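PDB 4O5O: 3-hydroxyacyl-CoA dehydrogenase from Brucella suis, which probably catalyses the reversible NAD-dependent oxidation of 3-hydroxyacyl-CoA to 3-oxoacyl-CoA, as a member of the short-chain dehydrogenase family. Local coordinates for residues P99-L104 against L112-R117. Residues are numbered along the deposited sequence; the frame is centred on the assembly and turned at random.
Sequences PGEKVL and LETFTR. With EDO (1,2-ethanediol), chain D.
Glu-101 and Thr-114 are the only pair whose atoms come within 4.5 Å between residues 99-104 and 112-117, and their contact is polar: Glu-101 OE1 lies 2.7 Å from Thr-114 OG1, a hydrogen-bonding distance. The two side chains cross at about a right angle. Glu-101 reaches over as a fully extended chain, with CG opposite the backbone N (chi1 -174°), which brings the carboxylate to the start of the helix although the CA atoms of the pair are 8.6 Å apart. Thr-114 OG1 sits between its own N and carbonyl carbon (chi1 55°), where Lys-111 O and Glu-101 OE1 both lie within bonding reach of its single proton and so compete for it, while Glu-101 OE2 takes the backbone N-H of Lys-111. The carboxylate therefore places both oxygens at the first turn of the helix, where the helix dipole would probably favour a negative charge.

Within the helix, Leu-112 O accepts twice from Thr-116: from its N in the regular helical pattern, and from OG1 at 2.9 Å. The hydroxyl comes from above the carbonyl plane, 41° out of it.

At the other end of the loop, Leu-104 O receives both hydroxyls of a 1,2-ethanediol, probably from the crystallisation liquor, with O1 at 2.8 Å from it.

With just 91 Å² buried in total, this surface contact joins the loop after strand 90-93 to the start of helix 112-137, with the small antiparallel hairpin 104-105/108-109 of this Rossmann-type fold lying between them in sequence. Phe-115 packs on helix 167-187 and stacks with Phe-127 of the second subunit, whose Glu-186 accepts from Val-103 N and Leu-104 N.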
loop_
_atom_site.group_PDB
_atom_site.type_symbol
_atom_site.label_atom_id
_atom_site.label_comp_id
_atom_site.label_asym_id
_atom_site.label_seq_id
_atom_site.Cartn_x
_atom_site.Cartn_y
_atom_site.Cartn_z
ATOM N N PRO B 99 11.363 20.835 2.426
ATOM C CA PRO B 99 11.275 21.589 3.662
ATOM C C PRO B 99 10.445 20.847 4.710
ATOM O O PRO B 99 9.722 19.879 4.391
ATOM C CB PRO B 99 10.597 22.879 3.222
ATOM C CG PRO B 99 9.693 22.447 2.107
ATOM C CD PRO B 99 10.417 21.323 1.400
ATOM N N GLY B 100 10.660 21.246 5.960
ATOM C CA GLY B 100 9.812 20.852 7.073
ATOM C C GLY B 100 9.088 22.065 7.605
ATOM O O GLY B 100 9.685 23.126 7.788
ATOM N N GLU B 101 7.791 21.933 7.801
ATOM C CA GLU B 101 7.016 23.023 8.372
ATOM C C GLU B 101 5.762 22.409 8.968
ATOM O O GLU B 101 5.052 21.636 8.314
ATOM C CB GLU B 101 6.634 24.045 7.282
ATOM C CG GLU B 101 5.933 25.282 7.864
ATOM C CD GLU B 101 5.632 26.353 6.810
ATOM O OE1 GLU B 101 6.087 26.185 5.648
ATOM O OE2 GLU B 101 4.945 27.355 7.153
ATOM N N LYS B 102 5.518 22.676 10.243
ATOM C CA LYS B 102 4.348 22.162 10.899
ATOM C C LYS B 102 3.058 22.781 10.373
ATOM O O LYS B 102 3.023 23.959 9.991
ATOM C CB LYS B 102 4.435 22.419 12.398
ATOM C CG LYS B 102 5.458 21.537 13.069
ATOM C CD LYS B 102 5.449 21.770 14.569
ATOM C CE LYS B 102 6.525 20.951 15.246
ATOM N NZ LYS B 102 6.339 21.079 16.715
ATOM N N VAL B 103 1.986 21.991 10.404
ATOM C CA VAL B 103 0.645 22.495 10.139
ATOM C C VAL B 103 0.327 23.640 11.120
ATOM O O VAL B 103 -0.189 24.682 10.708
ATOM C CB VAL B 103 -0.396 21.383 10.260
ATOM C CG1 VAL B 103 -1.811 21.931 10.072
ATOM C CG2 VAL B 103 -0.125 20.287 9.238
ATOM N N LEU B 104 0.630 23.434 12.405
ATOM C CA LEU B 104 0.418 24.444 13.457
ATOM C C LEU B 104 1.765 24.744 14.112
ATOM O O LEU B 104 2.294 23.937 14.867
ATOM C CB LEU B 104 -0.607 23.976 14.479
ATOM C CG LEU B 104 -1.999 23.668 13.960
ATOM C CD1 LEU B 104 -2.869 23.218 15.126
ATOM C CD2 LEU B 104 -2.635 24.857 13.266
ATOM N N LEU B 112 0.443 29.115 3.376
ATOM C CA LEU B 112 -0.071 28.533 2.154
ATOM C C LEU B 112 0.957 28.610 1.021
ATOM O O LEU B 112 1.082 27.705 0.200
ATOM C CB LEU B 112 -1.396 29.176 1.783
ATOM C CG LEU B 112 -2.163 28.525 0.629
ATOM C CD1 LEU B 112 -2.460 27.061 0.955
ATOM C CD2 LEU B 112 -3.427 29.291 0.312
ATOM N N GLU B 113 1.730 29.679 1.019
ATOM C CA GLU B 113 2.686 29.917 -0.065
ATOM C C GLU B 113 3.800 28.847 -0.109
ATOM O O GLU B 113 4.265 28.463 -1.178
ATOM C CB GLU B 113 3.294 31.344 0.070
ATOM C CG GLU B 113 2.291 32.518 0.013
ATOM C CD GLU B 113 1.651 32.942 1.352
ATOM O OE1 GLU B 113 1.525 32.142 2.317
ATOM O OE2 GLU B 113 1.231 34.122 1.411
ATOM N N THR B 114 4.279 28.435 1.066
ATOM C CA THR B 114 5.342 27.425 1.144
ATOM C C THR B 114 4.830 26.023 0.717
ATOM O O THR B 114 5.521 25.302 0.009
ATOM C CB THR B 114 5.911 27.381 2.564
ATOM O OG1 THR B 114 4.834 27.165 3.464
ATOM C CG2 THR B 114 6.660 28.691 2.871
ATOM N N PHE B 115 3.604 25.667 1.116
ATOM C CA PHE B 115 2.990 24.422 0.657
ATOM C C PHE B 115 2.883 24.474 -0.863
ATOM O O PHE B 115 3.256 23.517 -1.569
ATOM C CB PHE B 115 1.592 24.247 1.266
ATOM C CG PHE B 115 0.936 22.924 0.941
ATOM C CD1 PHE B 115 0.169 22.791 -0.195
ATOM C CD2 PHE B 115 1.042 21.833 1.803
ATOM C CE1 PHE B 115 -0.453 21.585 -0.496
ATOM C CE2 PHE B 115 0.428 20.632 1.505
ATOM C CZ PHE B 115 -0.308 20.495 0.340
ATOM N N THR B 116 2.422 25.613 -1.383
ATOM C CA THR B 116 2.262 25.752 -2.811
ATOM C C THR B 116 3.595 25.615 -3.572
ATOM O O THR B 116 3.649 24.970 -4.604
ATOM C CB THR B 116 1.546 27.079 -3.161
ATOM O OG1 THR B 116 0.247 27.089 -2.554
ATOM C CG2 THR B 116 1.420 27.277 -4.672
ATOM N N ARG B 117 4.664 26.237 -3.063
ATOM C CA ARG B 117 5.980 26.144 -3.695
ATOM C C ARG B 117 6.500 24.714 -3.752
ATOM O O ARG B 117 7.051 24.285 -4.756
ATOM C CB ARG B 117 6.992 27.052 -2.983
ATOM C CG ARG B 117 8.391 27.026 -3.586
ATOM C CD ARG B 117 9.358 28.014 -2.924
ATOM N NE ARG B 117 10.725 27.909 -3.459
ATOM C CZ ARG B 117 11.682 27.097 -2.994
ATOM N NH1 ARG B 117 11.471 26.272 -1.955
ATOM N NH2 ARG B 117 12.878 27.106 -3.581
HETATM C C1 EDO D . 2.965 24.993 18.192
HETATM O O1 EDO D . 3.733 24.307 17.198
HETATM C C2 EDO D . 1.943 24.035 18.790
HETATM O O2 EDO D . 0.979 23.643 17.806
#